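Long-range contact in lectin (PDB 5T1X), which probably binds mannose-containing glycans, like other GNA-related lectins: residues 84-89 and 100-104. Residues are numbered along the deposited sequence; the frame is centred on the assembly and turned at random. Where two conformers were deposited one is given.
Sequences KQGDYV and IYGPA
Val89 and Tyr101 form an antiparallel hydrogen-bonded pair. Tyr101 N donates to Val89 O over 2.8 Å, nearly straight at 171°. Val89 N returns a bond to Tyr101 O at 3.0 Å. Beyond this pair the backbone bonding thins out: Ala104 N reaches Asp87 O at 3.0 Å, but the bond is bent and weak. A water bridges the segments, accepting from Asp87 N and donating to Ala104 O.

The Tyr88 ring lies against the Gly102-Pro103 backbone. Its CG lies beside its own backbone N (chi1 -72°), which runs the ring along the 102-103 backbone. Pro103 CA sits over one ring face, 4.1 Å from the centroid, in a CH-pi contact. The peptide bond before Pro103 is cis. Tyr88 CE1 comes to 3.3 Å from Gly102 C.

These residues belong to the beta-prism II fold of GNA-related lectins. Residues 84-88 end the loop that leads into strand 89-92, and strand 98-107 is interrupted here. Ile100, Tyr101 and Ala104 also pair with a strand of the other chain, so the sheet continues across the interface.

The Tyr88 hydroxyl donates to Lys84 O at 2.6 Å, on a carbonyl lone pair, which ties the ring's hydroxyl end back to Lys84, earlier in the loop. Ser11 OG bonds Tyr88 N. The Tyr101 hydroxyl instead pairs with Arg93.

Among the apolar contacts, Lys84 CB touches Pro103 CG. In one of two conformers Lys84 CD touches it too, and the extended chain carries the amine away. Ile100 CG2 approaches the Tyr88 ring obliquely near CD1. Val89 CG1 meets Tyr101 CB at 4.1 Å.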
ATOM      1  N   LYS B  84      10.475   5.140  11.440  1.00 10.56           N
ATOM      2  CA  LYS B  84      10.076   6.523  11.712  0.50 10.32           C
ATOM      3  C   LYS B  84       8.634   6.660  12.149  1.00 14.02           C
ATOM      4  O   LYS B  84       7.763   5.967  11.627  1.00 15.06           O
ATOM      5  CB  LYS B  84      10.247   7.398  10.457  0.50 13.01           C
ATOM      6  CG  LYS B  84      11.610   7.391   9.814  0.50 11.21           C
ATOM      7  CD  LYS B  84      11.685   8.459   8.739  0.50 17.34           C
ATOM      8  CE  LYS B  84      13.107   8.725   8.321  0.50 21.30           C
ATOM      9  NZ  LYS B  84      13.203   9.844   7.340  0.50 10.35           N
ATOM     10  N   GLN B  85       8.366   7.597  13.061  1.00 11.57           N
ATOM     11  CA  GLN B  85       6.989   7.868  13.461  1.00 12.38           C
ATOM     12  C   GLN B  85       6.274   8.457  12.227  1.00 14.10           C
ATOM     13  O   GLN B  85       6.812   9.350  11.564  1.00 13.74           O
ATOM     14  CB  GLN B  85       6.964   8.840  14.659  1.00 14.82           C
ATOM     15  CG  GLN B  85       7.408   8.174  15.968  1.00 34.05           C
ATOM     16  CD  GLN B  85       7.517   9.120  17.147  1.00 58.26           C
ATOM     17  OE1 GLN B  85       7.901  10.290  17.023  1.00 56.82           O
ATOM     18  NE2 GLN B  85       7.246   8.607  18.337  1.00 51.01           N
ATOM     19  N   GLY B  86       5.126   7.897  11.879  1.00 11.26           N
ATOM     20  CA  GLY B  86       4.380   8.352  10.714  1.00 11.48           C
ATOM     21  C   GLY B  86       3.281   7.405  10.309  1.00 14.70           C
ATOM     22  O   GLY B  86       2.911   6.521  11.078  1.00 15.43           O
ATOM     23  N   ASP B  87       2.748   7.586   9.098  1.00 11.22           N
ATOM     24  CA  ASP B  87       1.673   6.739   8.583  1.00  9.63           C
ATOM     25  C   ASP B  87       2.235   5.584   7.752  1.00 11.23           C
ATOM     26  O   ASP B  87       3.105   5.802   6.914  1.00 10.73           O
ATOM     27  CB  ASP B  87       0.695   7.576   7.754  1.00 11.71           C
ATOM     28  CG  ASP B  87       0.043   8.670   8.578  1.00 21.20           C
ATOM     29  OD1 ASP B  87      -0.110   8.477   9.811  1.00 18.66           O
ATOM     30  OD2 ASP B  87      -0.271   9.734   8.004  1.00 26.80           O
ATOM     31  N   TYR B  88       1.731   4.366   7.998  1.00  8.53           N
ATOM     32  CA  TYR B  88       2.151   3.125   7.320  1.00  7.06           C
ATOM     33  C   TYR B  88       0.975   2.439   6.650  1.00  9.82           C
ATOM     34  O   TYR B  88      -0.180   2.711   6.983  1.00 10.02           O
ATOM     35  CB  TYR B  88       2.825   2.158   8.325  1.00  6.64           C
ATOM     36  CG  TYR B  88       4.198   2.637   8.757  1.00  7.18           C
ATOM     37  CD1 TYR B  88       5.351   2.084   8.216  1.00  8.21           C
ATOM     38  CD2 TYR B  88       4.342   3.707   9.639  1.00  8.31           C
ATOM     39  CE1 TYR B  88       6.619   2.551   8.578  1.00  9.92           C
ATOM     40  CE2 TYR B  88       5.603   4.205   9.984  1.00  9.00           C
ATOM     41  CZ  TYR B  88       6.739   3.613   9.459  1.00 12.52           C
ATOM     42  OH  TYR B  88       7.984   4.107   9.773  1.00 11.46           O
ATOM     43  N   VAL B  89       1.267   1.546   5.691  1.00  5.69           N
ATOM     44  CA  VAL B  89       0.224   0.777   5.031  1.00  5.47           C
ATOM     45  C   VAL B  89       0.727  -0.647   4.811  1.00  8.52           C
ATOM     46  O   VAL B  89       1.880  -0.845   4.441  1.00  9.18           O
ATOM     47  CB  VAL B  89      -0.275   1.437   3.708  1.00 10.19           C
ATOM     48  CG1 VAL B  89       0.828   1.487   2.649  1.00  9.86           C
ATOM     49  CG2 VAL B  89      -1.523   0.732   3.158  1.00 10.39           C
ATOM     50  N   ILE B 100       4.655  -4.228   4.283  1.00  5.07           N
ATOM     51  CA  ILE B 100       4.417  -2.992   5.048  1.00  4.74           C
ATOM     52  C   ILE B 100       5.286  -1.906   4.447  1.00  8.93           C
ATOM     53  O   ILE B 100       6.520  -2.046   4.404  1.00  8.08           O
ATOM     54  CB  ILE B 100       4.687  -3.135   6.566  1.00  7.36           C
ATOM     55  CG1 ILE B 100       3.882  -4.301   7.204  1.00  8.31           C
ATOM     56  CG2 ILE B 100       4.436  -1.771   7.297  1.00  9.08           C
ATOM     57  CD1 ILE B 100       4.317  -4.604   8.642  1.00 11.03           C
ATOM     58  N   TYR B 101       4.652  -0.814   4.025  1.00  7.92           N
ATOM     59  CA  TYR B 101       5.354   0.345   3.487  1.00  7.01           C
ATOM     60  C   TYR B 101       5.180   1.537   4.377  1.00 11.15           C
ATOM     61  O   TYR B 101       4.058   1.857   4.764  1.00 10.36           O
ATOM     62  CB  TYR B 101       4.826   0.720   2.089  1.00  7.84           C
ATOM     63  CG  TYR B 101       5.089  -0.298   1.006  1.00  9.20           C
ATOM     64  CD1 TYR B 101       6.243  -0.234   0.229  1.00 11.74           C
ATOM     65  CD2 TYR B 101       4.118  -1.230   0.653  1.00  9.55           C
ATOM     66  CE1 TYR B 101       6.468  -1.135  -0.805  1.00 11.90           C
ATOM     67  CE2 TYR B 101       4.323  -2.127  -0.394  1.00 10.40           C
ATOM     68  CZ  TYR B 101       5.500  -2.071  -1.127  1.00 11.50           C
ATOM     69  OH  TYR B 101       5.739  -2.969  -2.144  1.00 11.42           O
ATOM     70  N   GLY B 102       6.265   2.262   4.594  1.00  8.07           N
ATOM     71  CA  GLY B 102       6.197   3.521   5.327  1.00  7.98           C
ATOM     72  C   GLY B 102       7.538   4.057   5.792  1.00 10.78           C
ATOM     73  O   GLY B 102       8.557   3.374   5.720  1.00 11.17           O
ATOM     74  N   PRO B 103       7.545   5.272   6.357  1.00  9.70           N
ATOM     75  CA  PRO B 103       6.395   6.166   6.555  1.00  9.58           C
ATOM     76  C   PRO B 103       5.951   6.865   5.268  1.00 14.68           C
ATOM     77  O   PRO B 103       6.609   6.741   4.226  1.00 12.78           O
ATOM     78  CB  PRO B 103       6.939   7.177   7.574  1.00 11.79           C
ATOM     79  CG  PRO B 103       8.401   7.300   7.192  1.00 16.18           C
ATOM     80  CD  PRO B 103       8.805   5.888   6.829  1.00 11.24           C
ATOM     81  N   ALA B 104       4.835   7.611   5.345  1.00 12.75           N
ATOM     82  CA  ALA B 104       4.378   8.441   4.230  1.00 13.28           C
ATOM     83  C   ALA B 104       5.406   9.562   4.023  1.00 15.96           C
ATOM     84  O   ALA B 104       5.764  10.221   5.000  1.00 16.03           O
ATOM     85  CB  ALA B 104       3.003   9.023   4.545  1.00 14.25           C
TER
HETATM   86  O   HOH W   1       4.315   9.787   7.611  1.00 14.68           O